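Local coordinates for protein oxygen-independent coproporphyrinogen III oxidase (PDB 1OLT) that catalyses the anaerobic oxidative decarboxylation of two propionate groups of coproporphyrinogen III to vinyl groups, using S-adenosylmethionine and a [4Fe-4S] cluster in haem biosynthesis, at residues S25-F36 against G333-K341; R51-P60 against D318-A328. All coordinates share one frame; numbering follows the deposited sequence. Where two conformers were deposited one is given.

Contact 1: residues S25-F36 against G333-K341; sequences SYPTALEFSEDF and GDCYAQNQK
Tyr-336 lays its ring alongside residues 25-27 and meets Phe-32 at its root: Phe-32 CZ lies 3.7 Å from Tyr-336 CB, while the Phe-32 CE1 corner comes in at the edge of the tyrosine ring. At the far end the phenol is fixed by one hydrogen bond, Tyr-336 OH to Tyr-26 O, at 2.8 Å; the hydroxyl reaches this carbonyl from above its plane, 53° out of it. The neighbouring carbonyl, Pro-27 O, lies in the plane of the tyrosine ring, 3.3 Å from Tyr-336 CE2, and in the conformer modelled here also takes a hydrogen bond from Ser-25 OG. Two carbonyls of the loop thus border one phenol, beside the cis peptide that joins Tyr-26 to Pro-27.

Phe-32 carries Ala-29 CA over one face, and its edge points at the amide oxygen of Gln-338, which Arg-359 holds by a hydrogen bond; ring and amide planes stand 86° apart. Phe-36, with CG anti to the backbone N (chi1 -172°), reaches the strand itself. Tyr-336 O sits over the centre of its ring, Ala-337 CB is 3.9 Å from Phe-36 CE1, and Cys-335 SG makes a sulfur-aromatic contact at the ring edge.

The loop leading to helix 38-45 is thereby packed on strand 335-339, the middle strand of a three-stranded antiparallel sheet between 329-332 and 357-362, with helix 365-380 touching Tyr-26, Pro-27 and Tyr-336.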
loop_
_atom_site.group_PDB
_atom_site.type_symbol
_atom_site.label_atom_id
_atom_site.label_comp_id
_atom_site.label_asym_id
_atom_site.label_seq_id
_atom_site.Cartn_x
_atom_site.Cartn_y
_atom_site.Cartn_z
ATOM N N SER A 25 9.334 -1.091 0.990
ATOM C CA SER A 25 9.919 -2.415 1.115
ATOM C C SER A 25 11.349 -2.231 1.627
ATOM O O SER A 25 11.853 -1.112 1.696
ATOM C CB SER A 25 9.977 -3.112 -0.226
ATOM O OG SER A 25 10.886 -2.446 -1.092
ATOM N N TYR A 26 11.997 -3.333 1.944
ATOM C CA TYR A 26 13.437 -3.343 2.251
ATOM C C TYR A 26 14.130 -4.443 1.508
ATOM O O TYR A 26 13.714 -5.581 1.638
ATOM C CB TYR A 26 13.697 -3.513 3.742
ATOM C CG TYR A 26 15.162 -3.403 4.064
ATOM C CD1 TYR A 26 15.994 -4.536 4.015
ATOM C CD2 TYR A 26 15.739 -2.163 4.378
ATOM C CE1 TYR A 26 17.365 -4.442 4.298
ATOM C CE2 TYR A 26 17.117 -2.073 4.687
ATOM C CZ TYR A 26 17.919 -3.220 4.645
ATOM O OH TYR A 26 19.286 -3.155 4.935
ATOM N N PRO A 27 15.206 -4.131 0.763
ATOM C CA PRO A 27 15.700 -2.759 0.518
ATOM C C PRO A 27 14.721 -1.894 -0.236
ATOM O O PRO A 27 13.753 -2.388 -0.834
ATOM C CB PRO A 27 16.939 -2.959 -0.358
ATOM C CG PRO A 27 17.276 -4.406 -0.298
ATOM C CD PRO A 27 16.068 -5.147 0.137
ATOM N N THR A 28 14.974 -0.591 -0.219
ATOM C CA THR A 28 14.044 0.342 -0.846
ATOM C C THR A 28 14.287 0.438 -2.336
ATOM O O THR A 28 15.313 -0.084 -2.851
ATOM C CB THR A 28 14.187 1.757 -0.219
ATOM O OG1 THR A 28 15.374 2.414 -0.727
ATOM C CG2 THR A 28 14.373 1.637 1.325
ATOM N N ALA A 29 13.359 1.158 -2.993
ATOM C CA ALA A 29 13.436 1.496 -4.424
ATOM C C ALA A 29 14.696 2.333 -4.794
ATOM O O ALA A 29 15.125 2.324 -5.953
ATOM C CB ALA A 29 12.132 2.242 -4.877
ATOM N N LEU A 30 15.284 3.059 -3.832
ATOM C CA LEU A 30 16.578 3.733 -4.091
ATOM C C LEU A 30 17.648 2.748 -4.559
ATOM O O LEU A 30 18.536 3.112 -5.334
ATOM C CB LEU A 30 17.148 4.413 -2.850
ATOM C CG LEU A 30 16.390 5.523 -2.165
ATOM C CD1 LEU A 30 17.202 5.974 -0.920
ATOM C CD2 LEU A 30 16.152 6.654 -3.142
ATOM N N GLU A 31 17.567 1.503 -4.081
ATOM C CA GLU A 31 18.571 0.505 -4.406
ATOM C C GLU A 31 18.312 -0.283 -5.697
ATOM O O GLU A 31 19.107 -1.131 -6.034
ATOM C CB GLU A 31 18.713 -0.458 -3.238
ATOM C CG GLU A 31 18.939 0.221 -1.884
ATOM C CD GLU A 31 20.013 1.321 -1.878
ATOM O OE1 GLU A 31 21.039 1.253 -2.626
ATOM O OE2 GLU A 31 19.821 2.277 -1.091
ATOM N N PHE A 32 17.215 -0.015 -6.406
ATOM C CA PHE A 32 16.897 -0.776 -7.631
ATOM C C PHE A 32 17.889 -0.339 -8.701
ATOM O O PHE A 32 18.199 0.817 -8.787
ATOM C CB PHE A 32 15.440 -0.540 -8.138
ATOM C CG PHE A 32 14.332 -1.100 -7.239
ATOM C CD1 PHE A 32 14.582 -1.693 -6.017
ATOM C CD2 PHE A 32 13.006 -0.955 -7.623
ATOM C CE1 PHE A 32 13.521 -2.152 -5.209
ATOM C CE2 PHE A 32 11.955 -1.424 -6.823
ATOM C CZ PHE A 32 12.230 -2.035 -5.619
ATOM N N SER A 33 18.389 -1.267 -9.502
ATOM C CA SER A 33 19.373 -0.962 -10.508
ATOM C C SER A 33 18.960 -1.504 -11.901
ATOM O O SER A 33 18.424 -2.584 -12.038
ATOM C CB SER A 33 20.705 -1.556 -10.083
ATOM O OG SER A 33 21.537 -1.806 -11.186
ATOM N N GLU A 34 19.271 -0.742 -12.931
ATOM C CA GLU A 34 18.942 -1.103 -14.306
ATOM C C GLU A 34 19.785 -2.250 -14.816
ATOM O O GLU A 34 19.514 -2.768 -15.875
ATOM C CB GLU A 34 19.047 0.115 -15.212
ATOM C CG GLU A 34 18.032 1.197 -14.832
ATOM C CD GLU A 34 18.106 2.441 -15.716
ATOM O OE1 GLU A 34 18.516 2.305 -16.882
ATOM O OE2 GLU A 34 17.755 3.555 -15.231
ATOM N N ASP A 35 20.788 -2.647 -14.038
ATOM C CA ASP A 35 21.629 -3.782 -14.340
ATOM C C ASP A 35 20.927 -5.109 -14.115
ATOM O O ASP A 35 21.320 -6.104 -14.676
ATOM C CB ASP A 35 22.878 -3.716 -13.457
ATOM C CG ASP A 35 23.874 -2.614 -13.906
ATOM O OD1 ASP A 35 23.815 -2.204 -15.108
ATOM O OD2 ASP A 35 24.754 -2.128 -13.129
ATOM N N PHE A 36 19.897 -5.100 -13.276
ATOM C CA PHE A 36 19.015 -6.253 -13.053
ATOM C C PHE A 36 18.185 -6.534 -14.300
ATOM O O PHE A 36 17.259 -5.780 -14.669
ATOM C CB PHE A 36 18.082 -6.000 -11.855
ATOM C CG PHE A 36 17.274 -7.200 -11.436
ATOM C CD1 PHE A 36 16.089 -7.523 -12.074
ATOM C CD2 PHE A 36 17.675 -7.987 -10.357
ATOM C CE1 PHE A 36 15.308 -8.643 -11.665
ATOM C CE2 PHE A 36 16.899 -9.109 -9.963
ATOM C CZ PHE A 36 15.730 -9.427 -10.629
ATOM N N GLY A 333 10.932 -14.494 -5.459
ATOM C CA GLY A 333 12.171 -15.260 -5.241
ATOM C C GLY A 333 13.369 -14.484 -4.642
ATOM O O GLY A 333 14.431 -14.472 -5.222
ATOM N N ASP A 334 13.111 -13.757 -3.568
ATOM C CA ASP A 334 14.060 -12.822 -2.969
ATOM C C ASP A 334 14.663 -11.766 -3.940
ATOM O O ASP A 334 15.839 -11.392 -3.812
ATOM C CB ASP A 334 15.145 -13.567 -2.177
ATOM C CG ASP A 334 14.539 -14.628 -1.220
ATOM O OD1 ASP A 334 13.632 -14.354 -0.385
ATOM O OD2 ASP A 334 14.823 -15.774 -1.347
ATOM N N CYS A 335 13.835 -11.287 -4.888
ATOM C CA CYS A 335 14.211 -10.172 -5.741
ATOM C C CYS A 335 13.069 -9.182 -5.832
ATOM O O CYS A 335 11.926 -9.532 -5.620
ATOM C CB CYS A 335 14.592 -10.603 -7.175
ATOM S SG CYS A 335 15.918 -11.774 -7.285
ATOM N N TYR A 336 13.389 -7.920 -6.074
ATOM C CA TYR A 336 12.417 -6.930 -6.476
ATOM C C TYR A 336 12.741 -6.530 -7.930
ATOM O O TYR A 336 13.882 -6.410 -8.304
ATOM C CB TYR A 336 12.398 -5.691 -5.558
ATOM C CG TYR A 336 12.247 -5.977 -4.061
ATOM C CD1 TYR A 336 11.568 -7.116 -3.604
ATOM C CD2 TYR A 336 12.782 -5.115 -3.096
ATOM C CE1 TYR A 336 11.420 -7.391 -2.240
ATOM C CE2 TYR A 336 12.654 -5.389 -1.711
ATOM C CZ TYR A 336 11.958 -6.530 -1.294
ATOM O OH TYR A 336 11.826 -6.852 0.050
ATOM N N ALA A 337 11.702 -6.316 -8.732
ATOM C CA ALA A 337 11.829 -5.937 -10.127
ATOM C C ALA A 337 10.713 -4.980 -10.468
ATOM O O ALA A 337 9.560 -5.204 -10.110
ATOM C CB ALA A 337 11.745 -7.203 -10.992
ATOM N N GLN A 338 11.022 -3.945 -11.214
ATOM C CA GLN A 338 10.015 -2.952 -11.552
ATOM C C GLN A 338 9.973 -2.733 -13.038
ATOM O O GLN A 338 11.014 -2.653 -13.693
ATOM C CB GLN A 338 10.314 -1.580 -10.913
ATOM C CG GLN A 338 9.193 -0.596 -10.966
ATOM C CD GLN A 338 9.428 0.706 -10.175
ATOM O OE1 GLN A 338 10.566 1.070 -9.925
ATOM N NE2 GLN A 338 8.332 1.392 -9.789
ATOM N N ASN A 339 8.766 -2.616 -13.537
ATOM C CA ASN A 339 8.514 -2.175 -14.903
ATOM C C ASN A 339 8.829 -0.691 -15.109
ATOM O O ASN A 339 8.762 0.134 -14.167
ATOM C CB ASN A 339 7.043 -2.412 -15.246
ATOM C CG ASN A 339 6.726 -3.862 -15.572
ATOM O OD1 ASN A 339 7.630 -4.694 -15.852
ATOM N ND2 ASN A 339 5.381 -4.187 -15.585
ATOM N N GLN A 340 9.193 -0.351 -16.332
ATOM C CA GLN A 340 9.225 1.033 -16.842
ATOM C C GLN A 340 8.123 1.871 -16.201
ATOM O O GLN A 340 6.962 1.486 -16.205
ATOM C CB GLN A 340 9.077 1.019 -18.390
ATOM C CG GLN A 340 10.182 0.287 -19.157
ATOM C CD GLN A 340 11.545 0.931 -19.124
ATOM O OE1 GLN A 340 11.702 2.079 -18.705
ATOM N NE2 GLN A 340 12.562 0.162 -19.522
ATOM N N LYS A 341 8.503 3.031 -15.685
ATOM C CA LYS A 341 7.572 3.952 -15.091
ATOM C C LYS A 341 7.004 4.999 -16.041
ATOM O O LYS A 341 6.059 5.663 -15.710
ATOM C CB LYS A 341 8.169 4.624 -13.828
ATOM C CG LYS A 341 9.215 5.680 -14.037
ATOM C CD LYS A 341 9.935 6.044 -12.672
ATOM C CE LYS A 341 8.969 6.630 -11.620
ATOM N NZ LYS A 341 9.482 6.464 -10.205
#

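Contact 2: residues R51-P60 against D318-A328; sequences RPLSLYVHIP and DTDLLGMGVSA. With SAM (S-adenosylmethionine), chain D.
Tyr-56 and Gly-323 face each other where strands 53-59 and 320-324 run parallel; the axes of these short segments approach to 4.6 Å and differ by 23° in direction. Six backbone hydrogen bonds join them, beginning with Asp-320 N to Pro-52 O and ending with His-58 N to Met-324 O; each bond alternates in direction with the next, as parallel pairing demands.

Apolar contacts fill the face bearing Leu-53, Leu-55 and Val-57. Here the Leu-55 branch CD2 lies 4.0 Å from Leu-322 CB and, in the methionine conformer modelled here, also touches Met-324 CE. Further along, Pro-60 CG rests on Val-326 CG1.

Charge gathers at the start of the pair. Arg-51 crosses Asp-320 at about a right angle, its CD 3.5 Å from Asp-320 OD1, but the salt bridge of that carboxylate goes to Arg-103.

Polar and ring contacts mark the other face. Tyr-56 is stretched out from the strand (CG anti to the backbone N, chi1 175°) and spreads one ring face under the adenine, with C5 of S-adenosylmethionine 3.5 Å above its centre. Tyr-56 OH and His-58 ND1 share a 2.6 Å hydrogen bond, while Ser-327 OG sits over the imidazole.

With Ala-328 beside the tyrosine edge, this forms part of the adenine pocket of one S-adenosylmethionine, a ligand also bound by Gly-112, Glu-145 and Ile-329, on the first strand of the radical SAM barrel.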
loop_
_atom_site.group_PDB
_atom_site.type_symbol
_atom_site.label_atom_id
_atom_site.label_comp_id
_atom_site.label_asym_id
_atom_site.label_seq_id
_atom_site.Cartn_x
_atom_site.Cartn_y
_atom_site.Cartn_z
ATOM N N ARG A 51 5.240 -21.595 -4.228
ATOM C CA ARG A 51 4.748 -20.487 -3.502
ATOM C C ARG A 51 3.454 -19.929 -4.163
ATOM O O ARG A 51 3.319 -19.892 -5.389
ATOM C CB ARG A 51 5.810 -19.414 -3.461
ATOM C CG ARG A 51 5.636 -18.403 -2.385
ATOM C CD ARG A 51 6.907 -17.561 -2.129
ATOM N NE ARG A 51 7.786 -18.269 -1.216
ATOM C CZ ARG A 51 8.750 -17.687 -0.490
ATOM N NH1 ARG A 51 9.009 -16.379 -0.579
ATOM N NH2 ARG A 51 9.473 -18.425 0.335
ATOM N N PRO A 52 2.479 -19.632 -3.347
ATOM C CA PRO A 52 1.298 -18.966 -3.857
ATOM C C PRO A 52 1.694 -17.665 -4.643
ATOM O O PRO A 52 2.710 -17.027 -4.368
ATOM C CB PRO A 52 0.529 -18.608 -2.592
ATOM C CG PRO A 52 1.040 -19.485 -1.481
ATOM C CD PRO A 52 2.413 -19.926 -1.884
ATOM N N LEU A 53 0.869 -17.296 -5.609
ATOM C CA LEU A 53 1.098 -16.140 -6.433
ATOM C C LEU A 53 0.041 -15.100 -6.127
ATOM O O LEU A 53 -1.136 -15.382 -6.085
ATOM C CB LEU A 53 1.068 -16.551 -7.933
ATOM C CG LEU A 53 1.506 -15.532 -8.984
ATOM C CD1 LEU A 53 2.870 -15.004 -8.782
ATOM C CD2 LEU A 53 1.392 -16.113 -10.453
ATOM N N SER A 54 0.501 -13.883 -5.950
ATOM C CA SER A 54 -0.290 -12.673 -5.876
ATOM C C SER A 54 -0.033 -11.819 -7.134
ATOM O O SER A 54 1.080 -11.764 -7.613
ATOM C CB SER A 54 0.137 -11.901 -4.603
ATOM O OG SER A 54 -0.604 -10.664 -4.544
ATOM N N LEU A 55 -1.059 -11.185 -7.661
ATOM C CA LEU A 55 -0.964 -10.392 -8.852
ATOM C C LEU A 55 -1.314 -8.958 -8.529
ATOM O O LEU A 55 -2.253 -8.708 -7.845
ATOM C CB LEU A 55 -1.921 -10.931 -9.931
ATOM C CG LEU A 55 -1.711 -12.355 -10.358
ATOM C CD1 LEU A 55 -2.732 -12.684 -11.415
ATOM C CD2 LEU A 55 -0.368 -12.578 -10.846
ATOM N N TYR A 56 -0.534 -8.025 -9.050
ATOM C CA TYR A 56 -0.830 -6.588 -8.987
ATOM C C TYR A 56 -0.889 -6.053 -10.432
ATOM O O TYR A 56 -0.001 -6.341 -11.208
ATOM C CB TYR A 56 0.250 -5.814 -8.202
ATOM C CG TYR A 56 -0.019 -4.357 -8.255
ATOM C CD1 TYR A 56 -0.989 -3.789 -7.454
ATOM C CD2 TYR A 56 0.647 -3.531 -9.169
ATOM C CE1 TYR A 56 -1.305 -2.390 -7.594
ATOM C CE2 TYR A 56 0.364 -2.147 -9.265
ATOM C CZ TYR A 56 -0.605 -1.604 -8.488
ATOM O OH TYR A 56 -0.951 -0.283 -8.614
ATOM N N VAL A 57 -1.942 -5.300 -10.780
ATOM C CA VAL A 57 -2.013 -4.607 -12.052
ATOM C C VAL A 57 -2.168 -3.076 -11.808
ATOM O O VAL A 57 -3.050 -2.639 -11.030
ATOM C CB VAL A 57 -3.189 -5.094 -12.926
ATOM C CG1 VAL A 57 -3.143 -4.357 -14.264
ATOM C CG2 VAL A 57 -3.169 -6.611 -13.119
ATOM N N HIS A 58 -1.273 -2.290 -12.400
ATOM C CA HIS A 58 -1.299 -0.853 -12.297
ATOM C C HIS A 58 -2.170 -0.321 -13.455
ATOM O O HIS A 58 -1.953 -0.675 -14.598
ATOM C CB HIS A 58 0.060 -0.231 -12.432
ATOM C CG HIS A 58 0.123 1.129 -11.819
ATOM N ND1 HIS A 58 0.085 1.315 -10.456
ATOM C CD2 HIS A 58 0.216 2.367 -12.376
ATOM C CE1 HIS A 58 0.184 2.616 -10.201
ATOM N NE2 HIS A 58 0.265 3.271 -11.350
ATOM N N ILE A 59 -3.159 0.464 -13.129
ATOM C CA ILE A 59 -4.001 1.133 -14.098
ATOM C C ILE A 59 -3.762 2.634 -13.885
ATOM O O ILE A 59 -4.188 3.191 -12.858
ATOM C CB ILE A 59 -5.505 0.798 -13.902
ATOM C CG1 ILE A 59 -5.863 -0.685 -13.965
ATOM C CG2 ILE A 59 -6.338 1.533 -14.977
ATOM C CD1 ILE A 59 -5.498 -1.351 -15.228
ATOM N N PRO A 60 -3.014 3.297 -14.764
ATOM C CA PRO A 60 -2.550 4.624 -14.395
ATOM C C PRO A 60 -3.513 5.786 -14.601
ATOM O O PRO A 60 -3.281 6.840 -14.013
ATOM C CB PRO A 60 -1.312 4.812 -15.282
ATOM C CG PRO A 60 -1.652 4.024 -16.583
ATOM C CD PRO A 60 -2.411 2.848 -16.050
ATOM N N ASP A 318 4.618 -14.946 2.496
ATOM C CA ASP A 318 5.336 -15.933 1.665
ATOM C C ASP A 318 4.563 -16.196 0.359
ATOM O O ASP A 318 4.319 -17.341 0.006
ATOM C CB ASP A 318 5.642 -17.278 2.409
ATOM C CG ASP A 318 6.839 -17.176 3.440
ATOM O OD1 ASP A 318 7.628 -16.190 3.437
ATOM O OD2 ASP A 318 7.035 -18.060 4.304
ATOM N N THR A 319 4.168 -15.123 -0.338
ATOM C CA THR A 319 3.731 -15.232 -1.711
ATOM C C THR A 319 4.763 -14.571 -2.633
ATOM O O THR A 319 5.474 -13.670 -2.230
ATOM C CB THR A 319 2.330 -14.577 -1.953
ATOM O OG1 THR A 319 2.426 -13.149 -1.804
ATOM C CG2 THR A 319 1.346 -15.032 -0.891
ATOM N N ASP A 320 4.827 -15.036 -3.883
ATOM C CA ASP A 320 5.518 -14.295 -4.891
ATOM C C ASP A 320 4.475 -13.331 -5.470
ATOM O O ASP A 320 3.321 -13.728 -5.684
ATOM C CB ASP A 320 6.033 -15.204 -5.983
ATOM C CG ASP A 320 7.260 -15.970 -5.596
ATOM O OD1 ASP A 320 8.032 -15.507 -4.750
ATOM O OD2 ASP A 320 7.543 -17.078 -6.122
ATOM N N LEU A 321 4.890 -12.097 -5.745
ATOM C CA LEU A 321 4.001 -11.045 -6.222
ATOM C C LEU A 321 4.479 -10.628 -7.601
ATOM O O LEU A 321 5.622 -10.183 -7.756
ATOM C CB LEU A 321 4.081 -9.840 -5.299
ATOM C CG LEU A 321 3.578 -8.511 -5.900
ATOM C CD1 LEU A 321 2.171 -8.566 -5.727
ATOM C CD2 LEU A 321 4.224 -7.257 -5.185
ATOM N N LEU A 322 3.630 -10.829 -8.598
ATOM C CA LEU A 322 3.902 -10.385 -9.940
ATOM C C LEU A 322 3.136 -9.111 -10.228
ATOM O O LEU A 322 1.894 -9.062 -10.161
ATOM C CB LEU A 322 3.499 -11.448 -10.975
ATOM C CG LEU A 322 3.690 -11.034 -12.411
ATOM C CD1 LEU A 322 5.170 -10.838 -12.806
ATOM C CD2 LEU A 322 2.992 -12.052 -13.381
ATOM N N GLY A 323 3.871 -8.101 -10.636
ATOM C CA GLY A 323 3.316 -6.809 -10.893
ATOM C C GLY A 323 3.327 -6.571 -12.398
ATOM O O GLY A 323 4.367 -6.753 -13.072
ATOM N N MET A 324 2.175 -6.186 -12.934
ATOM C CA MET A 324 2.010 -5.952 -14.398
ATOM C C MET A 324 1.561 -4.518 -14.611
ATOM O O MET A 324 0.898 -3.934 -13.746
ATOM C CB MET A 324 0.951 -6.890 -14.958
ATOM C CG MET A 324 1.358 -8.365 -15.095
ATOM S SD MET A 324 -0.109 -9.472 -14.968
ATOM C CE MET A 324 -0.216 -9.625 -13.194
ATOM N N GLY A 325 1.924 -3.932 -15.746
ATOM C CA GLY A 325 1.563 -2.576 -16.097
ATOM C C GLY A 325 2.668 -1.550 -15.750
ATOM O O GLY A 325 3.713 -1.864 -15.136
ATOM N N VAL A 326 2.475 -0.341 -16.210
ATOM C CA VAL A 326 3.454 0.705 -16.042
ATOM C C VAL A 326 3.729 0.942 -14.528
ATOM O O VAL A 326 2.806 1.035 -13.753
ATOM C CB VAL A 326 2.971 2.047 -16.770
ATOM C CG1 VAL A 326 1.769 2.679 -16.089
ATOM C CG2 VAL A 326 4.072 3.026 -16.797
ATOM N N SER A 327 5.013 1.014 -14.154
ATOM C CA SER A 327 5.532 1.199 -12.805
ATOM C C SER A 327 5.394 0.005 -11.869
ATOM O O SER A 327 5.918 0.070 -10.772
ATOM C CB SER A 327 4.956 2.425 -12.111
ATOM O OG SER A 327 3.668 2.186 -11.520
ATOM N N ALA A 328 4.764 -1.090 -12.317
ATOM C CA ALA A 328 4.462 -2.192 -11.425
ATOM C C ALA A 328 5.696 -2.864 -10.892
ATOM O O ALA A 328 6.614 -3.196 -11.627
ATOM C CB ALA A 328 3.536 -3.192 -12.050
HETATM N N SAM D . 1.789 5.337 -2.203
HETATM C CA SAM D . 0.834 6.200 -1.483
HETATM C C SAM D . 1.555 7.252 -0.614
HETATM O O SAM D . 1.389 8.481 -0.740
HETATM O OXT SAM D . 2.379 6.952 0.276
HETATM C CB SAM D . -0.143 5.335 -0.642
HETATM C CG SAM D . -1.129 4.438 -1.455
HETATM S SD SAM D . -0.748 2.654 -1.418
HETATM C CE SAM D . -1.881 2.054 -0.114
HETATM C "C5'" SAM D . -1.487 1.813 -2.869
HETATM C "C4'" SAM D . -0.892 2.314 -4.175
HETATM O "O4'" SAM D . 0.465 1.897 -4.186
HETATM C "C3'" SAM D . -1.511 1.701 -5.436
HETATM O "O3'" SAM D . -2.758 2.295 -5.749
HETATM C "C2'" SAM D . -0.378 1.918 -6.401
HETATM O "O2'" SAM D . -0.314 3.269 -6.770
HETATM C "C1'" SAM D . 0.849 1.578 -5.537
HETATM N N9 SAM D . 1.199 0.170 -5.591
HETATM C C8 SAM D . 0.675 -0.840 -4.865
HETATM N N7 SAM D . 1.284 -2.028 -5.256
HETATM C C5 SAM D . 2.156 -1.757 -6.191
HETATM C C6 SAM D . 3.005 -2.545 -6.918
HETATM N N6 SAM D . 3.126 -3.850 -6.739
HETATM N N1 SAM D . 3.769 -1.929 -7.842
HETATM C C2 SAM D . 3.703 -0.603 -8.049
HETATM N N3 SAM D . 2.858 0.179 -7.364
HETATM C C4 SAM D . 2.103 -0.396 -6.438
#

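Overall arrangement
The centres of the two contacts are 13 Å apart, and both segments of contact 2 fall between those of contact 1 in sequence: 25-36, 51-60, 318-328, then 333-341. Contact 2 lies in the large mixed sheet, where 320-324 pairs with strand 53-62 of the radical SAM core; contact 1 rests on the separate antiparallel sheet 329-332, 335-339 and 357-362, whose first strand follows directly on 318-328. The two meet through probable hydrogen bonds from Ser-327 N to Gln-340 O and from Asn-339 ND2 to Gly-325 O. Segments from the early and the late part of the chain are thus brought together beside the S-adenosylmethionine whose adenine Tyr-56 receives.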